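Local coordinates for geranyl diphosphate synthase small subunit (Antirrhinum majus, PDB 3QKC), which probably acts as the regulatory, non-catalytic partner of a prenyl diphosphate synthase, steering it toward ten-carbon geranyl diphosphate for monoterpene biosynthesis, at residues Q7-T12 against G246-L251; A56-L59 against D63-D66; A81-N86 against N106-T111; Y158-L163 against E173-K178; I202-R207 against L241-G246. One frame throughout, in Å; residues are numbered along the deposited sequence.

Interaction 1: residues Q7-T12 against G246-L251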
# COMPACT_ATOMS: atom_id res chain seq x y z
N GLN A 7 31.15 8.93 -3.03
CA GLN A 7 30.16 9.60 -3.88
C GLN A 7 29.81 8.79 -5.12
O GLN A 7 28.65 8.61 -5.44
CB GLN A 7 30.64 11.01 -4.29
CG GLN A 7 30.71 12.01 -3.13
CD GLN A 7 31.38 13.34 -3.51
OE1 GLN A 7 32.18 13.40 -4.43
NE2 GLN A 7 31.05 14.40 -2.77
N THR A 8 30.85 8.33 -5.83
CA THR A 8 30.68 7.45 -6.98
C THR A 8 29.83 6.24 -6.59
O THR A 8 28.92 5.86 -7.33
CB THR A 8 32.06 6.99 -7.54
OG1 THR A 8 32.72 8.10 -8.16
CG2 THR A 8 31.89 5.84 -8.56
N TYR A 9 30.11 5.67 -5.43
CA TYR A 9 29.37 4.51 -4.95
C TYR A 9 27.90 4.84 -4.69
O TYR A 9 27.02 4.08 -5.09
CB TYR A 9 30.05 3.90 -3.71
CG TYR A 9 29.35 2.68 -3.15
CD1 TYR A 9 29.37 1.47 -3.83
CD2 TYR A 9 28.67 2.74 -1.93
CE1 TYR A 9 28.73 0.34 -3.32
CE2 TYR A 9 28.03 1.62 -1.40
CZ TYR A 9 28.06 0.43 -2.10
OH TYR A 9 27.41 -0.67 -1.59
N ARG A 10 27.62 5.97 -4.04
CA ARG A 10 26.24 6.36 -3.79
C ARG A 10 25.52 6.63 -5.11
O ARG A 10 24.44 6.11 -5.34
CB ARG A 10 26.13 7.57 -2.86
CG ARG A 10 24.68 7.83 -2.40
CD ARG A 10 24.48 9.15 -1.69
NE ARG A 10 23.06 9.52 -1.63
CZ ARG A 10 22.49 10.27 -0.68
NH1 ARG A 10 23.21 10.75 0.33
NH2 ARG A 10 21.19 10.54 -0.74
N ALA A 11 26.15 7.44 -5.97
CA ALA A 11 25.55 7.82 -7.25
C ALA A 11 25.27 6.64 -8.18
O ALA A 11 24.24 6.61 -8.84
CB ALA A 11 26.42 8.87 -7.96
N THR A 12 26.19 5.68 -8.25
CA THR A 12 25.97 4.48 -9.07
C THR A 12 24.75 3.68 -8.57
O THR A 12 23.89 3.29 -9.36
CB THR A 12 27.22 3.60 -9.13
OG1 THR A 12 28.35 4.41 -9.47
CG2 THR A 12 27.07 2.49 -10.18
N GLY A 246 34.21 -5.35 6.10
CA GLY A 246 34.55 -5.71 4.72
C GLY A 246 34.61 -4.57 3.71
O GLY A 246 34.38 -4.79 2.51
N GLU A 247 34.91 -3.36 4.18
CA GLU A 247 35.18 -2.21 3.32
C GLU A 247 33.92 -1.52 2.76
O GLU A 247 33.95 -0.32 2.47
CB GLU A 247 36.13 -2.59 2.18
CG GLU A 247 37.04 -1.47 1.71
CD GLU A 247 37.87 -1.89 0.51
OE1 GLU A 247 37.68 -1.29 -0.57
OE2 GLU A 247 38.69 -2.83 0.64
N LYS A 248 32.82 -2.26 2.61
CA LYS A 248 31.52 -1.64 2.38
C LYS A 248 31.17 -0.82 3.61
O LYS A 248 30.48 0.20 3.52
CB LYS A 248 30.42 -2.68 2.11
CG LYS A 248 30.52 -3.35 0.74
CD LYS A 248 29.98 -2.47 -0.38
CE LYS A 248 30.12 -3.14 -1.73
NZ LYS A 248 31.54 -3.21 -2.18
N ILE A 249 31.69 -1.25 4.76
CA ILE A 249 31.58 -0.51 6.02
C ILE A 249 32.09 0.93 5.87
O ILE A 249 31.43 1.87 6.34
CB ILE A 249 32.26 -1.25 7.20
CG1 ILE A 249 31.23 -2.12 7.93
CG2 ILE A 249 32.95 -0.28 8.17
CD1 ILE A 249 31.46 -2.30 9.43
N GLU A 250 33.23 1.09 5.21
CA GLU A 250 33.84 2.41 5.02
C GLU A 250 33.02 3.33 4.12
O GLU A 250 32.92 4.52 4.39
CB GLU A 250 35.28 2.29 4.49
CG GLU A 250 36.34 2.48 5.56
CD GLU A 250 36.12 1.62 6.80
OE1 GLU A 250 35.95 0.39 6.66
OE2 GLU A 250 36.13 2.18 7.91
N LEU A 251 32.45 2.77 3.06
CA LEU A 251 31.63 3.52 2.12
C LEU A 251 30.30 3.94 2.76
O LEU A 251 29.86 5.08 2.59
CB LEU A 251 31.40 2.71 0.83
CG LEU A 251 32.62 2.31 -0.02
CD1 LEU A 251 32.20 1.34 -1.13
CD2 LEU A 251 33.32 3.51 -0.63

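Interaction 2: residues A56-L59 against D63-D66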
# COMPACT_ATOMS: atom_id res chain seq x y z
N ALA A 56 23.28 -2.04 2.39
CA ALA A 56 23.10 -2.97 3.50
C ALA A 56 23.13 -4.41 2.98
O ALA A 56 23.74 -5.28 3.60
CB ALA A 56 21.79 -2.69 4.26
N CYS A 57 22.49 -4.63 1.83
CA CYS A 57 22.46 -5.92 1.16
C CYS A 57 23.85 -6.39 0.74
O CYS A 57 24.20 -7.55 0.93
CB CYS A 57 21.52 -5.87 -0.05
SG CYS A 57 21.30 -7.47 -0.85
N GLU A 58 24.63 -5.48 0.17
CA GLU A 58 26.00 -5.77 -0.24
C GLU A 58 26.92 -6.02 0.96
O GLU A 58 27.70 -6.99 0.96
CB GLU A 58 26.54 -4.66 -1.15
CG GLU A 58 25.90 -4.65 -2.53
CD GLU A 58 26.45 -3.56 -3.45
OE1 GLU A 58 26.27 -3.69 -4.68
OE2 GLU A 58 27.04 -2.58 -2.95
N LEU A 59 26.82 -5.15 1.96
CA LEU A 59 27.49 -5.35 3.25
C LEU A 59 27.47 -6.80 3.75
O LEU A 59 28.46 -7.28 4.29
CB LEU A 59 26.88 -4.43 4.32
CG LEU A 59 27.43 -4.53 5.75
CD1 LEU A 59 28.93 -4.24 5.80
CD2 LEU A 59 26.69 -3.60 6.69
N ASP A 63 24.02 -9.68 -3.90
CA ASP A 63 24.23 -8.89 -5.12
C ASP A 63 23.24 -7.74 -5.08
O ASP A 63 22.23 -7.81 -4.37
CB ASP A 63 24.03 -9.73 -6.39
CG ASP A 63 24.25 -8.91 -7.68
OD1 ASP A 63 25.39 -8.43 -7.91
OD2 ASP A 63 23.29 -8.73 -8.46
N ARG A 64 23.50 -6.69 -5.83
CA ARG A 64 22.58 -5.57 -5.82
C ARG A 64 21.27 -5.83 -6.56
O ARG A 64 20.27 -5.16 -6.30
CB ARG A 64 23.26 -4.28 -6.29
CG ARG A 64 23.65 -4.24 -7.74
CD ARG A 64 24.14 -2.83 -8.04
NE ARG A 64 25.13 -2.43 -7.04
CZ ARG A 64 25.63 -1.21 -6.92
NH1 ARG A 64 25.23 -0.24 -7.73
NH2 ARG A 64 26.54 -0.96 -5.97
N SER A 65 21.25 -6.81 -7.46
CA SER A 65 20.01 -7.20 -8.13
C SER A 65 19.01 -7.81 -7.14
O SER A 65 17.80 -7.77 -7.37
CB SER A 65 20.26 -8.15 -9.30
OG SER A 65 20.72 -9.41 -8.85
N ASP A 66 19.53 -8.33 -6.03
CA ASP A 66 18.73 -8.92 -4.95
C ASP A 66 17.92 -7.89 -4.15
O ASP A 66 16.90 -8.23 -3.55
CB ASP A 66 19.63 -9.69 -3.97
CG ASP A 66 20.07 -11.05 -4.50
OD1 ASP A 66 21.10 -11.56 -4.01
OD2 ASP A 66 19.38 -11.61 -5.39

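Interaction 3: residues A81-N86 against N106-T111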
# COMPACT_ATOMS: atom_id res chain seq x y z
N ALA A 81 4.62 9.51 0.26
CA ALA A 81 4.60 10.43 1.42
C ALA A 81 4.84 11.90 1.02
O ALA A 81 4.07 12.79 1.40
CB ALA A 81 5.66 9.99 2.44
N TYR A 82 5.90 12.14 0.24
CA TYR A 82 6.27 13.48 -0.21
C TYR A 82 5.12 14.15 -0.97
O TYR A 82 4.76 15.29 -0.70
CB TYR A 82 7.53 13.42 -1.08
CG TYR A 82 8.07 14.76 -1.56
CD1 TYR A 82 8.86 15.56 -0.73
CD2 TYR A 82 7.79 15.21 -2.85
CE1 TYR A 82 9.36 16.78 -1.17
CE2 TYR A 82 8.27 16.44 -3.30
CZ TYR A 82 9.06 17.21 -2.45
OH TYR A 82 9.54 18.41 -2.90
N THR A 83 4.55 13.42 -1.92
CA THR A 83 3.41 13.89 -2.72
C THR A 83 2.22 14.27 -1.84
O THR A 83 1.61 15.33 -2.01
CB THR A 83 2.95 12.81 -3.69
OG1 THR A 83 4.07 12.34 -4.45
CG2 THR A 83 1.87 13.32 -4.61
N HIS A 84 1.87 13.38 -0.92
CA HIS A 84 0.72 13.65 -0.06
C HIS A 84 0.94 14.77 0.95
O HIS A 84 -0.00 15.48 1.29
CB HIS A 84 0.24 12.38 0.60
CG HIS A 84 -0.60 11.54 -0.30
ND1 HIS A 84 -1.26 10.41 0.14
CD2 HIS A 84 -0.93 11.68 -1.60
CE1 HIS A 84 -1.95 9.89 -0.86
NE2 HIS A 84 -1.76 10.63 -1.93
N GLU A 85 2.18 14.94 1.39
CA GLU A 85 2.58 16.00 2.30
C GLU A 85 2.51 17.38 1.65
O GLU A 85 2.30 18.37 2.34
CB GLU A 85 4.01 15.78 2.79
CG GLU A 85 4.12 14.98 4.09
CD GLU A 85 5.50 14.32 4.24
OE1 GLU A 85 5.55 13.16 4.66
OE2 GLU A 85 6.52 14.95 3.91
N ASN A 86 2.75 17.43 0.34
CA ASN A 86 2.75 18.69 -0.38
C ASN A 86 1.44 18.88 -1.11
O ASN A 86 1.26 19.85 -1.83
CB ASN A 86 3.92 18.74 -1.35
CG ASN A 86 5.26 18.91 -0.64
OD1 ASN A 86 5.66 20.02 -0.32
ND2 ASN A 86 5.94 17.80 -0.40
N ASN A 106 -6.37 16.72 -7.14
CA ASN A 106 -7.08 15.44 -7.23
C ASN A 106 -6.21 14.34 -7.84
O ASN A 106 -6.28 13.19 -7.41
CB ASN A 106 -8.44 15.56 -7.97
CG ASN A 106 -8.34 16.25 -9.32
OD1 ASN A 106 -7.25 16.40 -9.88
ND2 ASN A 106 -9.48 16.68 -9.87
N ILE A 107 -5.41 14.71 -8.83
CA ILE A 107 -4.49 13.81 -9.52
C ILE A 107 -3.31 13.40 -8.66
O ILE A 107 -2.90 12.25 -8.67
CB ILE A 107 -3.97 14.47 -10.83
CG1 ILE A 107 -5.13 14.83 -11.78
CG2 ILE A 107 -2.90 13.62 -11.53
CD1 ILE A 107 -5.99 13.65 -12.17
N GLU A 108 -2.75 14.35 -7.92
CA GLU A 108 -1.70 14.02 -6.96
C GLU A 108 -2.20 13.07 -5.88
O GLU A 108 -1.45 12.21 -5.42
CB GLU A 108 -1.12 15.29 -6.34
CG GLU A 108 -0.27 16.10 -7.30
CD GLU A 108 0.22 17.42 -6.70
OE1 GLU A 108 -0.31 17.82 -5.64
OE2 GLU A 108 1.14 18.04 -7.28
N LEU A 109 -3.46 13.22 -5.48
CA LEU A 109 -4.04 12.35 -4.43
C LEU A 109 -4.09 10.89 -4.88
O LEU A 109 -3.62 10.00 -4.19
CB LEU A 109 -5.43 12.83 -4.02
CG LEU A 109 -6.29 11.93 -3.11
CD1 LEU A 109 -5.70 11.80 -1.69
CD2 LEU A 109 -7.70 12.47 -3.03
N LEU A 110 -4.66 10.65 -6.05
CA LEU A 110 -4.79 9.29 -6.53
C LEU A 110 -3.45 8.69 -6.98
O LEU A 110 -3.23 7.49 -6.80
CB LEU A 110 -5.87 9.22 -7.61
CG LEU A 110 -5.71 9.90 -8.96
CD1 LEU A 110 -4.95 9.00 -9.91
CD2 LEU A 110 -7.09 10.21 -9.51
N THR A 111 -2.57 9.52 -7.53
CA THR A 111 -1.25 9.01 -7.94
C THR A 111 -0.47 8.53 -6.72
O THR A 111 0.25 7.52 -6.80
CB THR A 111 -0.39 10.05 -8.68
OG1 THR A 111 -1.11 10.57 -9.80
CG2 THR A 111 0.88 9.39 -9.20
O HOH W 1 2.15 17.22 -3.79

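Interaction 4: residues Y158-L163 against E173-K178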
# COMPACT_ATOMS: atom_id res chain seq x y z
N TYR A 158 1.11 12.47 11.33
CA TYR A 158 0.06 12.74 12.33
C TYR A 158 0.56 13.73 13.40
O TYR A 158 -0.10 14.73 13.66
CB TYR A 158 -0.48 11.43 12.96
CG TYR A 158 -1.60 11.59 14.00
CD1 TYR A 158 -1.31 11.69 15.37
CD2 TYR A 158 -2.93 11.61 13.61
CE1 TYR A 158 -2.33 11.83 16.33
CE2 TYR A 158 -3.96 11.76 14.54
CZ TYR A 158 -3.66 11.86 15.90
OH TYR A 158 -4.69 12.00 16.80
N HIS A 159 1.72 13.47 13.99
CA HIS A 159 2.24 14.38 15.03
C HIS A 159 2.85 15.66 14.48
O HIS A 159 2.99 16.65 15.19
CB HIS A 159 3.22 13.68 15.96
CG HIS A 159 2.63 12.53 16.69
ND1 HIS A 159 1.77 12.68 17.75
CD2 HIS A 159 2.77 11.20 16.51
CE1 HIS A 159 1.41 11.49 18.20
NE2 HIS A 159 2.00 10.57 17.45
N GLU A 160 3.21 15.63 13.19
CA GLU A 160 3.76 16.79 12.50
C GLU A 160 2.72 17.89 12.35
O GLU A 160 3.06 19.06 12.11
CB GLU A 160 4.26 16.36 11.12
CG GLU A 160 5.29 17.28 10.50
CD GLU A 160 5.86 16.76 9.20
OE1 GLU A 160 5.47 15.65 8.76
OE2 GLU A 160 6.70 17.46 8.62
N LEU A 161 1.45 17.50 12.47
CA LEU A 161 0.33 18.43 12.39
C LEU A 161 0.27 19.43 13.54
O LEU A 161 0.08 20.63 13.31
CB LEU A 161 -0.98 17.65 12.25
CG LEU A 161 -1.19 17.00 10.88
CD1 LEU A 161 -2.48 16.20 10.84
CD2 LEU A 161 -1.16 18.04 9.77
N GLY A 162 0.44 18.95 14.78
CA GLY A 162 0.46 19.83 15.96
C GLY A 162 1.80 20.53 16.19
O GLY A 162 2.31 20.53 17.31
N LEU A 163 2.34 21.13 15.13
CA LEU A 163 3.71 21.67 15.16
C LEU A 163 3.84 23.13 15.61
O LEU A 163 2.88 23.90 15.56
CB LEU A 163 4.39 21.46 13.80
CG LEU A 163 5.91 21.32 13.80
CD1 LEU A 163 6.39 20.18 14.72
CD2 LEU A 163 6.45 21.15 12.38
N GLU A 173 12.09 15.80 16.97
CA GLU A 173 12.90 14.59 16.87
C GLU A 173 12.03 13.36 16.62
O GLU A 173 12.34 12.56 15.75
CB GLU A 173 13.76 14.37 18.12
CG GLU A 173 14.74 13.20 17.97
CD GLU A 173 15.72 13.05 19.12
OE1 GLU A 173 15.77 13.93 20.01
OE2 GLU A 173 16.46 12.04 19.13
N TYR A 174 10.94 13.22 17.38
CA TYR A 174 10.03 12.08 17.24
C TYR A 174 9.50 11.97 15.81
O TYR A 174 9.41 10.86 15.27
CB TYR A 174 8.84 12.16 18.21
CG TYR A 174 7.91 10.96 18.12
CD1 TYR A 174 8.34 9.69 18.49
CD2 TYR A 174 6.60 11.09 17.63
CE1 TYR A 174 7.50 8.58 18.40
CE2 TYR A 174 5.76 9.98 17.54
CZ TYR A 174 6.22 8.73 17.93
OH TYR A 174 5.40 7.62 17.86
N VAL A 175 9.12 13.10 15.23
CA VAL A 175 8.65 13.15 13.85
C VAL A 175 9.74 12.68 12.88
O VAL A 175 9.45 11.92 11.95
CB VAL A 175 8.08 14.55 13.50
CG1 VAL A 175 7.95 14.74 11.99
CG2 VAL A 175 6.73 14.76 14.20
N CYS A 176 10.99 13.10 13.11
CA CYS A 176 12.13 12.70 12.29
C CYS A 176 12.42 11.21 12.37
O CYS A 176 12.71 10.55 11.36
CB CYS A 176 13.38 13.49 12.65
SG CYS A 176 13.31 15.20 12.12
N LYS A 177 12.34 10.68 13.58
CA LYS A 177 12.46 9.27 13.84
C LYS A 177 11.37 8.46 13.14
O LYS A 177 11.63 7.37 12.63
CB LYS A 177 12.40 9.02 15.36
CG LYS A 177 12.66 7.58 15.76
CD LYS A 177 12.62 7.39 17.27
CE LYS A 177 11.93 6.07 17.64
NZ LYS A 177 11.90 5.87 19.13
N LYS A 178 10.15 8.98 13.11
CA LYS A 178 9.05 8.23 12.53
C LYS A 178 9.03 8.30 11.00
O LYS A 178 8.59 7.36 10.34
CB LYS A 178 7.70 8.65 13.12
CG LYS A 178 7.10 7.61 14.13
CD LYS A 178 8.11 7.18 15.22
CE LYS A 178 7.69 5.87 15.95
NZ LYS A 178 7.98 4.61 15.16

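Interaction 5: residues I202-R207 against L241-G246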
# COMPACT_ATOMS: atom_id res chain seq x y z
N ILE A 202 19.90 -8.46 11.39
CA ILE A 202 18.85 -7.64 10.78
C ILE A 202 18.47 -6.52 11.76
O ILE A 202 18.43 -5.35 11.38
CB ILE A 202 17.61 -8.47 10.40
CG1 ILE A 202 17.98 -9.59 9.42
CG2 ILE A 202 16.54 -7.56 9.82
CD1 ILE A 202 16.89 -10.64 9.21
N GLU A 203 18.19 -6.91 13.00
CA GLU A 203 17.88 -5.97 14.09
C GLU A 203 18.94 -4.86 14.18
O GLU A 203 18.60 -3.69 14.36
CB GLU A 203 17.77 -6.73 15.43
CG GLU A 203 16.56 -7.70 15.52
CD GLU A 203 16.73 -8.83 16.55
OE1 GLU A 203 17.44 -8.67 17.56
OE2 GLU A 203 16.12 -9.91 16.34
N LYS A 204 20.21 -5.23 14.04
CA LYS A 204 21.30 -4.28 14.16
C LYS A 204 21.32 -3.25 13.02
O LYS A 204 21.45 -2.05 13.27
CB LYS A 204 22.65 -5.00 14.28
CG LYS A 204 22.90 -5.61 15.67
CD LYS A 204 24.36 -5.97 15.88
CE LYS A 204 24.69 -6.20 17.35
NZ LYS A 204 24.99 -4.93 18.08
N LEU A 205 21.17 -3.73 11.78
CA LEU A 205 21.10 -2.82 10.63
C LEU A 205 19.83 -2.00 10.67
O LEU A 205 19.83 -0.85 10.22
CB LEU A 205 21.24 -3.58 9.31
CG LEU A 205 22.71 -3.80 8.95
CD1 LEU A 205 22.92 -5.07 8.13
CD2 LEU A 205 23.33 -2.55 8.26
N ARG A 206 18.77 -2.58 11.23
CA ARG A 206 17.53 -1.85 11.41
C ARG A 206 17.75 -0.66 12.34
O ARG A 206 17.36 0.47 12.03
CB ARG A 206 16.40 -2.74 11.95
CG ARG A 206 15.01 -2.12 11.76
CD ARG A 206 13.94 -2.89 12.50
NE ARG A 206 13.34 -3.96 11.71
CZ ARG A 206 13.65 -5.25 11.84
NH1 ARG A 206 13.05 -6.16 11.08
NH2 ARG A 206 14.56 -5.64 12.72
N ARG A 207 18.40 -0.92 13.48
CA ARG A 207 18.74 0.14 14.43
C ARG A 207 19.68 1.13 13.76
O ARG A 207 19.49 2.34 13.90
CB ARG A 207 19.35 -0.43 15.72
CG ARG A 207 18.34 -1.21 16.56
CD ARG A 207 18.80 -1.37 18.02
NE ARG A 207 20.01 -2.19 18.17
CZ ARG A 207 20.06 -3.52 18.04
NH1 ARG A 207 18.97 -4.21 17.72
NH2 ARG A 207 21.20 -4.16 18.20
N LEU A 241 27.43 -0.79 13.50
CA LEU A 241 28.31 -1.18 12.40
C LEU A 241 29.45 -2.11 12.80
O LEU A 241 29.87 -2.95 12.01
CB LEU A 241 28.87 0.06 11.70
CG LEU A 241 27.86 0.75 10.79
CD1 LEU A 241 28.55 1.78 9.92
CD2 LEU A 241 27.10 -0.27 9.92
N GLU A 242 29.93 -1.98 14.04
CA GLU A 242 31.07 -2.76 14.54
C GLU A 242 30.92 -4.28 14.37
O GLU A 242 31.92 -4.99 14.24
CB GLU A 242 31.35 -2.42 16.01
CG GLU A 242 31.65 -0.95 16.27
CD GLU A 242 32.49 -0.72 17.50
OE1 GLU A 242 33.30 0.23 17.49
OE2 GLU A 242 32.36 -1.48 18.49
N SER A 243 29.68 -4.76 14.36
CA SER A 243 29.41 -6.19 14.24
C SER A 243 29.61 -6.72 12.81
O SER A 243 29.60 -7.93 12.59
CB SER A 243 28.00 -6.51 14.74
OG SER A 243 27.87 -6.15 16.11
N PHE A 244 29.78 -5.81 11.86
CA PHE A 244 29.97 -6.16 10.46
C PHE A 244 31.37 -5.76 10.02
O PHE A 244 32.15 -5.26 10.83
CB PHE A 244 28.91 -5.47 9.59
CG PHE A 244 27.50 -5.69 10.06
CD1 PHE A 244 26.75 -6.75 9.58
CD2 PHE A 244 26.93 -4.84 11.01
CE1 PHE A 244 25.46 -6.97 10.02
CE2 PHE A 244 25.63 -5.05 11.46
CZ PHE A 244 24.89 -6.12 10.97
N GLY A 245 31.69 -5.98 8.75
CA GLY A 245 32.97 -5.53 8.18
C GLY A 245 33.13 -5.86 6.70
O GLY A 245 32.29 -6.55 6.12
N GLY A 246 34.21 -5.35 6.10
CA GLY A 246 34.55 -5.71 4.72
C GLY A 246 34.61 -4.57 3.71
O GLY A 246 34.38 -4.79 2.51

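Interaction 1: residues Q7-T12 against G246-L251
The ring of Tyr9, on helix 5-24, meets Leu251 and Lys248 of helix 248-255, so that one aromatic side chain joins the two ends of the chain. At the start of 7-12 the helix is regular, with Gln7 O accepting from Ala11 N. Thr8 O takes two donors from opposite faces of its carbonyl plane, the main-chain nitrogen of the residue four places on and that residue's hydroxyl; Thr12 OG1 lies 2.6 Å from Thr8 O, and the short threonine side chain is well suited to folding back on the turn before it. Tyr9 comes next and carries the contact. Its CG lies trans to the main-chain nitrogen (chi1 -180°), which swings the ring off its own helix. Leu251 CD1 then sits over the middle of one face, 3.8 Å from the centroid of the Tyr9 ring and 14° off the normal, a CH-pi contact. Leu251 CB follows along the ring at 3.9 Å from Tyr9 CD2. Lys248 arrives at about a right angle, its chain bent at chi2 and chi4, and places CD 3.4 Å from Tyr9 OH; a long, flexible lysine can supply such methylenes while keeping its amine farther out. The hydroxyl of Tyr9 probably shares a hydrogen bond with Glu58 of helix 48-59, while no hydrogen bond links 7-12 with 246-251. Tyrosine thus suits a buried place with an apolar neighbour over the ring and a polar one at its hydroxyl, which probably bonds to a third helix.

Interaction 2: residues A56-L59 against D63-D66
Glu58, in the last turn of helix 48-59, forms a salt bridge with Arg64 in the loop that follows, where an Asx turn at Asp63 shapes the main chain. Glu58 has an extended chain beyond CG and reaches out with OE1. Arg64 takes the first torsion that sets CG between its main-chain N and carbonyl carbon (chi1 68°), and a second bend at chi3 curls the guanidinium back toward the helix. It grips side-on: NE lies 2.9 Å and NH2 3.0 Å from Glu58 OE1, both on the syn side and from the same face of the carboxylate. That oxygen is near the guanidinium plane, although the two flat groups are turned 37° apart. Arg64 NH2 also reaches Glu58 OE2 weakly, at 3.5 Å, and Arg64 NH1 pairs with Asp16 of helix 5-24. In the Asx turn, Asp63 OD2 accepts from Ser65 N at 3.0 Å, from above its plane, and from Ser65 OG through its anti lone pair; aspartate and serine are short enough to make this local clasp. Cys57, small and buried, turns toward the loop and brings SG to 3.7 Å from Asp63 O and 4.2 Å from Asp66 CB.

Interaction 3: residues A81-N86 against N106-T111
His84 makes the direct polar link in this buried contact: its NE2 donates to Leu109 O at 3.0 Å, with an N-H...O angle of 157°. The bond lies in the carbonyl plane, on a lone pair of Leu109 O, and close to the plane of the imidazole, so the ring meets the neighbouring helix by its edge. Glu108 O lies near the same edge, but at 3.8 Å from His84 NE2 it is a packing neighbour. Beside it, Thr83 turns its methyl inward: CG2, trans to the main-chain N (chi1 -52° for OG1), rests 3.6 Å from Glu108 O and 4.0 Å from Glu108 CB. Threonine suits this place because OG1 can bond back to Val79 O while the methyl fills the interface. These residues belong to two nearly antiparallel helices of the all-alpha prenyl synthase fold, whose local axes come within 9.2 Å at an angle of 151°. Active relatives carry the first aspartate-rich motif where helix 68-85 ends; here Glu85 and Asn86 stand there, consistent with a subunit that does not catalyse by itself. On the side of the Glu108 carboxylate the link is looser and indirect, through a water. It donates to Thr83 O at 2.7 Å and, weakly, to Glu108 OE1 at 3.1 Å, while the other carboxylate oxygen of Glu108 bonds to His101. On the tight side, Leu109 brings CD1 to 4.1 Å from His84 NE2, and both residues also pack on Leu109 of the second subunit.

Interaction 4: residues Y158-L163 against E173-K178
His159 and Tyr174 bring their rings together where the short helix 153-160 lies beside helix 169-195. From the main chain of His159, CB comes first and sits 4.1 Å from Val175 CG2. CG is trans to the carbonyl carbon (chi1 -60°), which brings the imidazole to Tyr174. CG lies 4.1 Å from Tyr174 CE2, and CD2 comes to 3.4 Å from the same atom, in the plane of the phenol. NE2 is 3.8 Å from Tyr174 CE2 and makes a weak hydrogen bond to Glu155, whose carboxylate is also hydrogen-bonded to Tyr174 OH. Tyr158 CD1 lies over one face of the imidazole, and CE1 sits at the edge of the Tyr158 ring. The aromatic pair is an offset edge-to-face arrangement, with the edge of Tyr174 turned to the face of His159 and the planes at 71°. In the fold this is a helix-loop-helix connection: after helix 153-160 the chain makes an inverse gamma turn centred on Gly162, and later re-enters as helix 169-195. Val175, branched at CB, serves both neighbours at once. Its CG2 packs 3.8 Å from Glu160 N, and its CG1 lies 4.0 Å from Glu160 CG, crossing that extended side chain at about a right angle. Glu160 lays its CB, CG and CD against Val175 CG1, and its OE1 forms a salt bridge with Lys179.

Interaction 5: residues I202-R207 against L241-G246
Lys204 and Leu205, on successive positions of helix 199-219, face Ser243 and Phe244 at the end of a type I beta turn that runs from Leu241 to Phe244. The turn is closed by Phe244 N to Leu241 O at 2.9 Å, and the CA atoms of Leu205 and Leu241 make the nearest backbone approach, 7.6 Å. With CG trans to the carbonyl carbon (chi1 -52°), the Phe244 ring reaches the helix with CZ foremost. Leu205 CD1 lies 3.6 Å from Phe244 CZ, with the two side chains crossing obliquely, and Val60 packs on both. Lys204 CB comes to the ring edge, 4.1 Å from Phe244 CE2. Beyond it the lysine chain runs on to Ser243, putting CE 3.4 Å from Ser243 OG, then bends at chi4; its amine makes a weak, long ion pair with Glu240. A large aromatic suits the side facing Leu205 and Val60, and a small serine and a long lysine suit the outer one. The arrangement is an interhelical link with a type I turn in the all-alpha prenyl synthase fold, joining helices 227-241 and 248-255 and packed on helix 199-219 mainly through Phe244, with Ser243 beside it.

Overall arrangement
Interactions 1, 2 and 5 cluster at one end of the helical bundle, their centres 12 to 16 Å apart, and touch each other: helix 48-59 touches both helix 5-24 and helix 248-255, and interactions 1 and 5 share Gly246. Interactions 3 and 4 lie 19 Å apart at the other side of the chain's centre from interactions 1 and 2, and both reach the second subunit. Along the chain, interaction 1 spans all the rest, which follow in series from 2 to 5. Helices 169-195 and 199-219, consecutive in sequence, carry interactions 4 and 5. One group gathers the first and last helices with helix 48-59 and the loops nearby, and the other lies by the dimer interface.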